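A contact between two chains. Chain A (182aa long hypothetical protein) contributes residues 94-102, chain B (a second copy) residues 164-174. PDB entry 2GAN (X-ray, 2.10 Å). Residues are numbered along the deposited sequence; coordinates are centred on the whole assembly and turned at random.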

# COMPACT_ATOMS: atom_id res chain seq x y z
N ILE A 94 21.60 5.24 -10.88
CA ILE A 94 20.31 5.02 -10.24
C ILE A 94 20.58 4.45 -8.86
O ILE A 94 21.08 3.33 -8.72
CB ILE A 94 19.45 4.09 -11.10
CG1 ILE A 94 19.19 4.77 -12.43
CG2 ILE A 94 18.11 3.81 -10.41
CD1 ILE A 94 18.94 3.82 -13.54
N TRP A 95 20.23 5.23 -7.85
CA TRP A 95 20.49 4.89 -6.45
C TRP A 95 20.13 3.48 -5.97
O TRP A 95 20.84 2.92 -5.14
CB TRP A 95 19.87 5.94 -5.51
CG TRP A 95 18.38 5.84 -5.37
CD1 TRP A 95 17.43 6.44 -6.16
CD2 TRP A 95 17.65 5.08 -4.40
NE1 TRP A 95 16.17 6.09 -5.74
CE2 TRP A 95 16.27 5.26 -4.66
CE3 TRP A 95 18.03 4.25 -3.34
CZ2 TRP A 95 15.28 4.64 -3.89
CZ3 TRP A 95 17.04 3.64 -2.57
CH2 TRP A 95 15.68 3.84 -2.86
N TRP A 96 19.04 2.91 -6.47
CA TRP A 96 18.66 1.58 -6.00
C TRP A 96 19.22 0.43 -6.84
O TRP A 96 19.16 -0.73 -6.43
CB TRP A 96 17.13 1.45 -5.89
CG TRP A 96 16.38 1.81 -7.15
CD1 TRP A 96 15.96 3.06 -7.54
CD2 TRP A 96 16.02 0.92 -8.21
NE1 TRP A 96 15.38 3.00 -8.77
CE2 TRP A 96 15.41 1.70 -9.21
CE3 TRP A 96 16.18 -0.46 -8.42
CZ2 TRP A 96 14.93 1.14 -10.41
CZ3 TRP A 96 15.71 -1.01 -9.61
CH2 TRP A 96 15.09 -0.21 -10.59
N VAL A 97 19.79 0.74 -8.00
CA VAL A 97 20.33 -0.29 -8.90
C VAL A 97 21.66 -0.98 -8.53
O VAL A 97 22.72 -0.38 -8.60
CB VAL A 97 20.45 0.25 -10.34
CG1 VAL A 97 21.11 -0.79 -11.24
CG2 VAL A 97 19.06 0.59 -10.87
N PRO A 98 21.60 -2.27 -8.17
CA PRO A 98 22.82 -3.00 -7.81
C PRO A 98 23.63 -3.41 -9.04
O PRO A 98 23.16 -3.33 -10.18
CB PRO A 98 22.27 -4.21 -7.06
CG PRO A 98 21.05 -4.54 -7.86
CD PRO A 98 20.42 -3.15 -8.08
N GLU A 99 24.85 -3.87 -8.79
CA GLU A 99 25.76 -4.30 -9.84
C GLU A 99 25.16 -5.43 -10.69
O GLU A 99 25.43 -5.52 -11.88
CB GLU A 99 27.10 -4.72 -9.22
CG GLU A 99 27.72 -6.04 -9.71
CD GLU A 99 27.12 -7.27 -9.03
OE1 GLU A 99 27.00 -7.29 -7.78
OE2 GLU A 99 26.80 -8.25 -9.75
N GLU A 100 24.34 -6.27 -10.07
CA GLU A 100 23.74 -7.37 -10.83
C GLU A 100 22.77 -6.88 -11.90
O GLU A 100 22.49 -7.60 -12.85
CB GLU A 100 23.05 -8.35 -9.89
CG GLU A 100 24.03 -9.10 -8.98
CD GLU A 100 24.00 -8.59 -7.56
OE1 GLU A 100 24.02 -7.36 -7.36
OE2 GLU A 100 23.98 -9.43 -6.63
N LEU A 101 22.26 -5.65 -11.77
CA LEU A 101 21.36 -5.14 -12.79
C LEU A 101 22.06 -4.17 -13.74
O LEU A 101 21.40 -3.47 -14.51
CB LEU A 101 20.14 -4.44 -12.17
CG LEU A 101 19.12 -5.30 -11.44
CD1 LEU A 101 17.78 -4.56 -11.45
CD2 LEU A 101 18.96 -6.65 -12.11
N MSE A 102 23.38 -4.12 -13.69
CA MSE A 102 24.10 -3.22 -14.58
C MSE A 102 24.62 -3.97 -15.80
O MSE A 102 25.82 -4.05 -16.01
CB MSE A 102 25.26 -2.55 -13.85
CG MSE A 102 24.83 -1.66 -12.70
SE MSE A 102 26.35 -0.92 -11.78
CE MSE A 102 25.45 -0.13 -10.27
N GLU B 164 9.52 -10.93 -7.47
CA GLU B 164 10.63 -10.40 -6.68
C GLU B 164 11.94 -11.11 -7.00
O GLU B 164 11.96 -12.33 -7.18
CB GLU B 164 10.31 -10.55 -5.19
CG GLU B 164 11.34 -9.98 -4.21
CD GLU B 164 12.55 -10.88 -4.01
OE1 GLU B 164 12.40 -12.12 -4.03
OE2 GLU B 164 13.66 -10.35 -3.80
N ILE B 165 13.03 -10.35 -7.11
CA ILE B 165 14.35 -10.93 -7.37
C ILE B 165 15.37 -10.50 -6.33
O ILE B 165 16.24 -11.28 -5.96
CB ILE B 165 14.92 -10.56 -8.74
CG1 ILE B 165 15.06 -9.04 -8.85
CG2 ILE B 165 14.07 -11.15 -9.85
CD1 ILE B 165 16.04 -8.61 -9.91
N MSE B 166 15.29 -9.26 -5.87
CA MSE B 166 16.23 -8.78 -4.86
C MSE B 166 15.51 -7.93 -3.83
O MSE B 166 14.67 -7.09 -4.17
CB MSE B 166 17.36 -7.98 -5.50
CG MSE B 166 18.25 -8.78 -6.42
SE MSE B 166 19.76 -7.72 -7.00
CE MSE B 166 20.89 -8.01 -5.46
N ARG B 167 15.86 -8.14 -2.57
CA ARG B 167 15.24 -7.43 -1.46
C ARG B 167 16.26 -6.65 -0.64
O ARG B 167 17.35 -7.14 -0.35
CB ARG B 167 14.51 -8.44 -0.58
CG ARG B 167 13.75 -7.87 0.61
CD ARG B 167 13.20 -9.02 1.45
NE ARG B 167 12.36 -9.88 0.63
CZ ARG B 167 11.20 -9.50 0.11
NH1 ARG B 167 10.48 -10.33 -0.63
NH2 ARG B 167 10.74 -8.27 0.36
N TYR B 168 15.88 -5.43 -0.29
CA TYR B 168 16.72 -4.55 0.52
C TYR B 168 15.88 -3.97 1.64
O TYR B 168 14.65 -4.05 1.60
CB TYR B 168 17.28 -3.42 -0.34
CG TYR B 168 18.43 -3.85 -1.21
CD1 TYR B 168 19.74 -3.62 -0.81
CD2 TYR B 168 18.21 -4.51 -2.42
CE1 TYR B 168 20.81 -4.02 -1.60
CE2 TYR B 168 19.27 -4.91 -3.22
CZ TYR B 168 20.57 -4.66 -2.80
OH TYR B 168 21.63 -5.06 -3.58
N LYS B 169 16.53 -3.38 2.63
CA LYS B 169 15.80 -2.83 3.77
C LYS B 169 14.82 -1.73 3.38
O LYS B 169 13.73 -1.66 3.94
CB LYS B 169 16.79 -2.32 4.82
CG LYS B 169 16.16 -1.89 6.13
CD LYS B 169 17.18 -1.88 7.28
CE LYS B 169 18.36 -0.93 7.00
NZ LYS B 169 19.42 -1.00 8.05
N GLU B 170 15.19 -0.88 2.43
CA GLU B 170 14.31 0.21 2.02
C GLU B 170 13.58 0.00 0.69
O GLU B 170 12.74 0.82 0.32
CB GLU B 170 15.10 1.52 1.97
CG GLU B 170 15.75 1.90 3.30
CD GLU B 170 16.55 3.20 3.23
OE1 GLU B 170 17.32 3.37 2.26
OE2 GLU B 170 16.42 4.03 4.15
N PHE B 171 13.88 -1.08 -0.02
CA PHE B 171 13.20 -1.31 -1.29
C PHE B 171 13.29 -2.75 -1.75
O PHE B 171 14.09 -3.52 -1.24
CB PHE B 171 13.78 -0.40 -2.38
CG PHE B 171 15.25 -0.60 -2.63
CD1 PHE B 171 16.20 0.14 -1.91
CD2 PHE B 171 15.70 -1.54 -3.55
CE1 PHE B 171 17.57 -0.07 -2.11
CE2 PHE B 171 17.07 -1.76 -3.76
CZ PHE B 171 18.01 -1.02 -3.03
N VAL B 172 12.47 -3.12 -2.72
CA VAL B 172 12.51 -4.48 -3.25
C VAL B 172 12.44 -4.40 -4.78
O VAL B 172 11.59 -3.73 -5.34
CB VAL B 172 11.37 -5.37 -2.67
CG1 VAL B 172 10.09 -4.56 -2.52
CG2 VAL B 172 11.13 -6.57 -3.58
N ILE B 173 13.36 -5.08 -5.45
CA ILE B 173 13.40 -5.04 -6.90
C ILE B 173 12.55 -6.16 -7.50
O ILE B 173 12.58 -7.29 -7.04
CB ILE B 173 14.87 -5.15 -7.42
CG1 ILE B 173 15.71 -4.01 -6.83
CG2 ILE B 173 14.89 -5.07 -8.94
CD1 ILE B 173 17.18 -4.04 -7.17
N LEU B 174 11.77 -5.83 -8.53
CA LEU B 174 10.94 -6.85 -9.19
C LEU B 174 11.27 -6.96 -10.67
O LEU B 174 11.51 -5.96 -11.34
CB LEU B 174 9.45 -6.53 -9.03
CG LEU B 174 8.83 -6.55 -7.63
CD1 LEU B 174 9.14 -5.24 -6.94
CD2 LEU B 174 7.33 -6.74 -7.74

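The most unusual feature of this contact is the way two consecutive tryptophans meet one phenylalanine. The CB of Trp A96 lies 3.8 Å from the centroid of the Phe B171 ring and only 11° off the ring normal, so a methylene group, rather than an indole, sits squarely over the aromatic face. That position meets the criteria for a CH-pi interaction. Trp A95 approaches the same ring differently: its CZ3 comes within 3.7 Å of CD1 of Phe B171, the centroids of its six-membered ring and the phenyl ring are 5.3 Å apart, and the planes are inclined at 84°. Despite that steep angle the arrangement is oblique, and it fits neither a stack nor an edge-to-face pair.

The backbone of chain A helps to explain how both tryptophans reach one partner. Residues Ile A94 to Val A97 form a type I beta turn, closed by a hydrogen bond from Val A97 N to Ile A94 O at 3.0 Å, with the tryptophans at its two central positions. Trp A96 directs its CA-to-CB bond toward chain B, whereas that of Trp A95 points sideways and the end of its indole comes nearer. The carbonyl oxygen of Trp A96 also packs closely, 3.5 Å from Phe B171 CE2.

Ile B173 is the second focus, touching three residues of chain A. Its CG1 is 3.9 Å from Trp A96 CE3, its CD1 is 3.5 Å from Pro A98 CD, and its CG2 is 3.9 Å from Leu A101 CD1. With chi1 at -58° (m) and chi2 at 176° (t), CD1 lies near both Pro A98 CD and Leu A101 CD1, while CG2 packs on Leu A101. The chain A stretch covers 59 Å² of Ile B173, slightly more than the 57 Å² of Phe B171.

Pro A98 also meets Met B166 on the neighbouring strand and Tyr B168 in the loop that follows. Its CG lies 3.5 Å from the SE atom of Met B166, a selenomethionine, and its CB is 3.6 Å from Tyr B168 OH, a proximity without a hydrogen bond because the carbon is no conventional donor. Farther along, Glu A100 OE2 approaches the Met B166 CE methyl at 3.6 Å, while Leu A101 CD2 and Ile B165 CD1 make a looser apolar contact at 4.1 Å.

Chain B presents these side chains from a paired-strand scaffold. Ile B165 N donates to Ile B173 O at 3.1 Å, and Ile B173 N donates to Met B166 O at 2.7 Å; Tyr B168 N to Phe B171 O, at 2.8 Å, continues the pairing into the connecting loop. In chain A, Leu A101 N to Pro A98 O at 3.0 Å and Met A102 N to Glu A99 O at 3.1 Å accompany a short 3-10 segment at Glu A99 and Glu A100.

No hydrogen bond crosses between the stretches. The 423 Å² buried, summed over both sides, therefore reflects packing of mainly apolar and aromatic surfaces, with a CH-pi approach over the Phe B171 face among them.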